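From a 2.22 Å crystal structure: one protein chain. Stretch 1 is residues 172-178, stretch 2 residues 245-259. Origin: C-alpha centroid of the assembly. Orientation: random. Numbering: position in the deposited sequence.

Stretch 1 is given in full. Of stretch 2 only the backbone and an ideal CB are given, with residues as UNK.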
# COMPACT_ATOMS: atom_id res chain seq x y z
N ASN A 172 25.85 11.34 -23.54
CA ASN A 172 24.74 10.70 -22.86
C ASN A 172 23.57 11.65 -22.88
O ASN A 172 23.72 12.87 -22.70
CB ASN A 172 25.10 10.31 -21.42
CG ASN A 172 23.99 9.53 -20.77
OD1 ASN A 172 23.94 8.28 -20.84
ND2 ASN A 172 23.02 10.25 -20.21
N LEU A 173 22.43 11.13 -23.21
CA LEU A 173 21.24 11.94 -23.16
C LEU A 173 20.17 11.21 -22.36
O LEU A 173 19.93 10.01 -22.58
CB LEU A 173 20.77 12.26 -24.55
CG LEU A 173 21.55 13.17 -25.49
CD1 LEU A 173 20.96 12.81 -26.91
CD2 LEU A 173 21.38 14.61 -25.21
N PHE A 174 19.50 11.96 -21.52
CA PHE A 174 18.48 11.44 -20.66
C PHE A 174 17.26 12.26 -20.96
O PHE A 174 17.31 13.50 -20.84
CB PHE A 174 18.88 11.56 -19.23
CG PHE A 174 17.88 10.93 -18.25
CD1 PHE A 174 17.79 9.56 -18.16
CD2 PHE A 174 17.05 11.72 -17.45
CE1 PHE A 174 16.91 8.95 -17.26
CE2 PHE A 174 16.15 11.12 -16.51
CZ PHE A 174 16.09 9.75 -16.40
N LEU A 175 16.21 11.57 -21.43
CA LEU A 175 14.97 12.20 -21.90
C LEU A 175 13.91 11.77 -20.93
O LEU A 175 13.83 10.56 -20.62
CB LEU A 175 14.55 11.75 -23.33
CG LEU A 175 15.45 12.04 -24.54
CD1 LEU A 175 16.49 10.95 -24.63
CD2 LEU A 175 14.69 12.21 -25.89
N LEU A 176 13.05 12.71 -20.56
CA LEU A 176 12.13 12.48 -19.44
C LEU A 176 10.82 13.23 -19.61
O LEU A 176 10.79 14.46 -19.91
CB LEU A 176 12.78 12.94 -18.13
CG LEU A 176 12.00 12.85 -16.78
CD1 LEU A 176 11.74 11.40 -16.42
CD2 LEU A 176 12.88 13.55 -15.66
N ILE A 177 9.74 12.47 -19.43
CA ILE A 177 8.38 13.04 -19.44
C ILE A 177 7.71 12.76 -18.08
O ILE A 177 7.70 11.61 -17.62
CB ILE A 177 7.50 12.46 -20.55
CG1 ILE A 177 8.15 12.62 -21.93
CG2 ILE A 177 6.12 13.18 -20.55
CD1 ILE A 177 7.31 11.82 -23.16
N CYS A 178 7.02 13.77 -17.59
CA CYS A 178 6.31 13.64 -16.30
C CYS A 178 4.91 14.18 -16.38
O CYS A 178 4.69 15.33 -16.85
CB CYS A 178 7.04 14.47 -15.17
SG CYS A 178 8.73 14.12 -15.01
N UNK A 245 17.45 14.15 -37.28
CA UNK A 245 16.91 12.83 -37.58
C UNK A 245 17.15 11.88 -36.42
O UNK A 245 16.34 10.98 -36.15
CB UNK A 245 17.53 12.27 -38.86
N UNK A 246 18.32 12.03 -35.77
CA UNK A 246 18.65 11.29 -34.54
C UNK A 246 17.56 11.46 -33.47
O UNK A 246 17.04 10.49 -32.96
CB UNK A 246 20.00 11.76 -33.99
N UNK A 247 17.12 12.69 -33.25
CA UNK A 247 16.09 13.01 -32.26
C UNK A 247 14.77 12.38 -32.65
O UNK A 247 14.06 11.73 -31.82
CB UNK A 247 15.93 14.52 -32.11
N UNK A 248 14.41 12.50 -33.92
CA UNK A 248 13.16 11.91 -34.43
C UNK A 248 13.16 10.41 -34.25
O UNK A 248 12.15 9.85 -33.83
CB UNK A 248 12.96 12.25 -35.91
N UNK A 249 14.30 9.72 -34.48
CA UNK A 249 14.32 8.27 -34.34
C UNK A 249 14.11 7.84 -32.89
O UNK A 249 13.32 6.95 -32.60
CB UNK A 249 15.64 7.71 -34.87
N UNK A 250 14.83 8.48 -31.96
CA UNK A 250 14.60 8.23 -30.53
C UNK A 250 13.15 8.50 -30.17
O UNK A 250 12.47 7.66 -29.58
CB UNK A 250 15.52 9.10 -29.67
N UNK A 251 12.65 9.66 -30.59
CA UNK A 251 11.27 9.95 -30.28
C UNK A 251 10.30 8.95 -30.91
O UNK A 251 9.27 8.67 -30.29
CB UNK A 251 10.93 11.37 -30.74
N UNK A 252 10.64 8.30 -32.06
CA UNK A 252 9.66 7.34 -32.63
C UNK A 252 9.55 6.09 -31.76
O UNK A 252 8.46 5.54 -31.58
CB UNK A 252 10.06 6.94 -34.05
N UNK A 253 10.66 5.64 -31.20
CA UNK A 253 10.68 4.50 -30.28
C UNK A 253 9.93 4.80 -28.97
O UNK A 253 9.25 3.94 -28.40
CB UNK A 253 12.13 4.11 -29.97
N UNK A 254 10.13 5.98 -28.41
CA UNK A 254 9.36 6.40 -27.25
C UNK A 254 7.87 6.40 -27.58
O UNK A 254 7.04 5.92 -26.78
CB UNK A 254 9.81 7.79 -26.78
N UNK A 255 7.50 6.93 -28.77
CA UNK A 255 6.09 6.93 -29.17
C UNK A 255 5.51 5.51 -29.14
O UNK A 255 4.42 5.26 -28.60
CB UNK A 255 5.94 7.53 -30.57
N UNK A 256 6.28 4.55 -29.62
CA UNK A 256 5.80 3.17 -29.70
C UNK A 256 5.79 2.50 -28.34
O UNK A 256 4.88 1.71 -28.02
CB UNK A 256 6.66 2.36 -30.67
N UNK A 257 6.85 2.68 -27.57
CA UNK A 257 6.86 2.08 -26.21
C UNK A 257 5.72 2.63 -25.34
O UNK A 257 5.07 1.87 -24.61
CB UNK A 257 8.20 2.35 -25.52
N UNK A 258 5.34 3.89 -25.51
CA UNK A 258 4.26 4.41 -24.67
C UNK A 258 2.94 3.84 -25.14
O UNK A 258 2.06 3.52 -24.34
CB UNK A 258 4.22 5.94 -24.70
N UNK A 259 2.81 3.67 -26.46
CA UNK A 259 1.66 2.96 -27.02
C UNK A 259 1.58 1.53 -26.48
O UNK A 259 0.50 1.02 -26.24
CB UNK A 259 1.74 2.94 -28.55

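Stretch 2 has helical phi/psi values throughout, and its axis passes 11.5 Å from that of the strand at 42° between N-to-C directions. At that spacing, side chains must bridge the gap. L173, L175 and I177 point their CA-to-CB bonds toward the helix and offer only aliphatic surface; stretch 1 presents no charge here.

Position 245 is out of reach, so the strand sets no preference; it is N245, whose backbone O accepts a hydrogen bond from the backbone amide of 249.

At 246, CA-to-CB points sideways and the ideal CB has nothing of the strand within 5.5 Å. A short side chain would leave L173 untouched, whereas a long apolar one, such as leucine, methionine or an aromatic, could reach it. The residue is F246: with chi1 t, its ring brings CE2 to 3.9 Å from L173 CD1, an oblique approach.

Position 247 also points sideways without contact, so small residues are compatible; it is A247. Positions 248 and 249 are out of reach, and polar residues suit them as well as any. They are S248 and S249; S249 OG donates to N245 O at 2.9 Å, sharing the acceptor of its own backbone amide.

Position 250 is the best determined. Its CB points toward the strand, and the ideal CB lies 5.0 Å from L175 CD2, leaving room for valine, isoleucine or leucine. I250 is found, with its CG2 4.0 Å from L175 CD2.

The closest CA pair is at 251, its CA 9.4 Å from the CA of L175, yet CA-to-CB runs sideways. Leucine or methionine could turn its end inward. L251 does so with chi1 at -99°, between wells, placing CD2 3.8 Å from L175 CD2.

Positions 252 and 253 are out of reach and weakly constrained; they are S252 and V253.

One turn beyond 250, position 254 again points toward the strand, but its ideal CB finds nothing within 5.5 Å. A longer aliphatic chain is favoured: I254, whose CD1 stands 4.3 Å from L175 CD2. L175 CD2 thus meets three helix residues.

Positions 255, 256 and 257 are out of reach, leaving the choice open; they are R255, E256 and C257.

Position 258 points toward the strand near I177, with no ideal-CB contact. The visible methyl argues for leucine or methionine, though any long chain could span the gap. The deposited E258 would not be predicted: OE2 lies 3.5 Å from I177 CD1, and both carboxylate oxygens are hydrogen-bonded elsewhere in the structure.

Position 259, out of reach, is N259.

Stretch 2, residues 245-259: NFASSILSVIRECEN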
# COMPACT_ATOMS: atom_id res chain seq x y z
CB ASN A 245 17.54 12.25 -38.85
CG ASN A 245 17.07 12.93 -40.15
OD1 ASN A 245 16.11 13.72 -40.17
ND2 ASN A 245 17.79 12.63 -41.26
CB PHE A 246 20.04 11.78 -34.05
CG PHE A 246 20.55 11.12 -32.73
CD1 PHE A 246 21.47 10.08 -32.76
CD2 PHE A 246 20.11 11.59 -31.47
CE1 PHE A 246 21.96 9.49 -31.59
CE2 PHE A 246 20.54 10.98 -30.28
CZ PHE A 246 21.51 9.96 -30.33
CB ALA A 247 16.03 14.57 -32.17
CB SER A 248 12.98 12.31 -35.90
OG SER A 248 12.38 13.62 -36.00
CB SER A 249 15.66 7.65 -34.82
OG SER A 249 16.03 8.08 -36.11
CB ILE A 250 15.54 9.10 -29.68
CG1 ILE A 250 16.95 8.63 -29.83
CG2 ILE A 250 15.14 8.96 -28.16
CD1 ILE A 250 17.88 9.60 -29.28
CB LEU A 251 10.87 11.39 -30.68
CG LEU A 251 10.94 12.27 -29.33
CD1 LEU A 251 10.01 11.74 -28.20
CD2 LEU A 251 12.40 12.33 -28.87
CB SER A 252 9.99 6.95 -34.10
OG SER A 252 9.21 5.81 -34.49
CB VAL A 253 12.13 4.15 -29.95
CG1 VAL A 253 12.13 3.06 -28.89
CG2 VAL A 253 12.90 3.70 -31.17
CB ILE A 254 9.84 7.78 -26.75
CG1 ILE A 254 11.20 7.65 -26.06
CG2 ILE A 254 8.86 8.39 -25.79
CD1 ILE A 254 11.91 8.98 -25.99
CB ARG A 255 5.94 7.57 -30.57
CG ARG A 255 4.52 7.44 -31.19
CD ARG A 255 4.36 8.25 -32.51
NE ARG A 255 5.39 7.88 -33.49
CZ ARG A 255 5.78 8.65 -34.47
NH1 ARG A 255 5.18 9.85 -34.66
NH2 ARG A 255 6.75 8.22 -35.26
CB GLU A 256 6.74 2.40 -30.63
CG GLU A 256 6.25 1.06 -31.06
CD GLU A 256 7.38 0.11 -31.48
OE1 GLU A 256 8.58 0.48 -31.35
OE2 GLU A 256 7.05 -1.05 -31.88
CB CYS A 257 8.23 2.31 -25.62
SG CYS A 257 9.52 1.33 -26.50
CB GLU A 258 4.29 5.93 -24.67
CG GLU A 258 5.62 6.51 -23.86
CD GLU A 258 5.51 7.97 -23.45
OE1 GLU A 258 4.65 8.66 -23.98
OE2 GLU A 258 6.30 8.46 -22.66
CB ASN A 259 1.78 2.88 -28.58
CG ASN A 259 1.24 4.12 -29.29
OD1 ASN A 259 0.27 4.71 -28.81
ND2 ASN A 259 1.86 4.50 -30.45
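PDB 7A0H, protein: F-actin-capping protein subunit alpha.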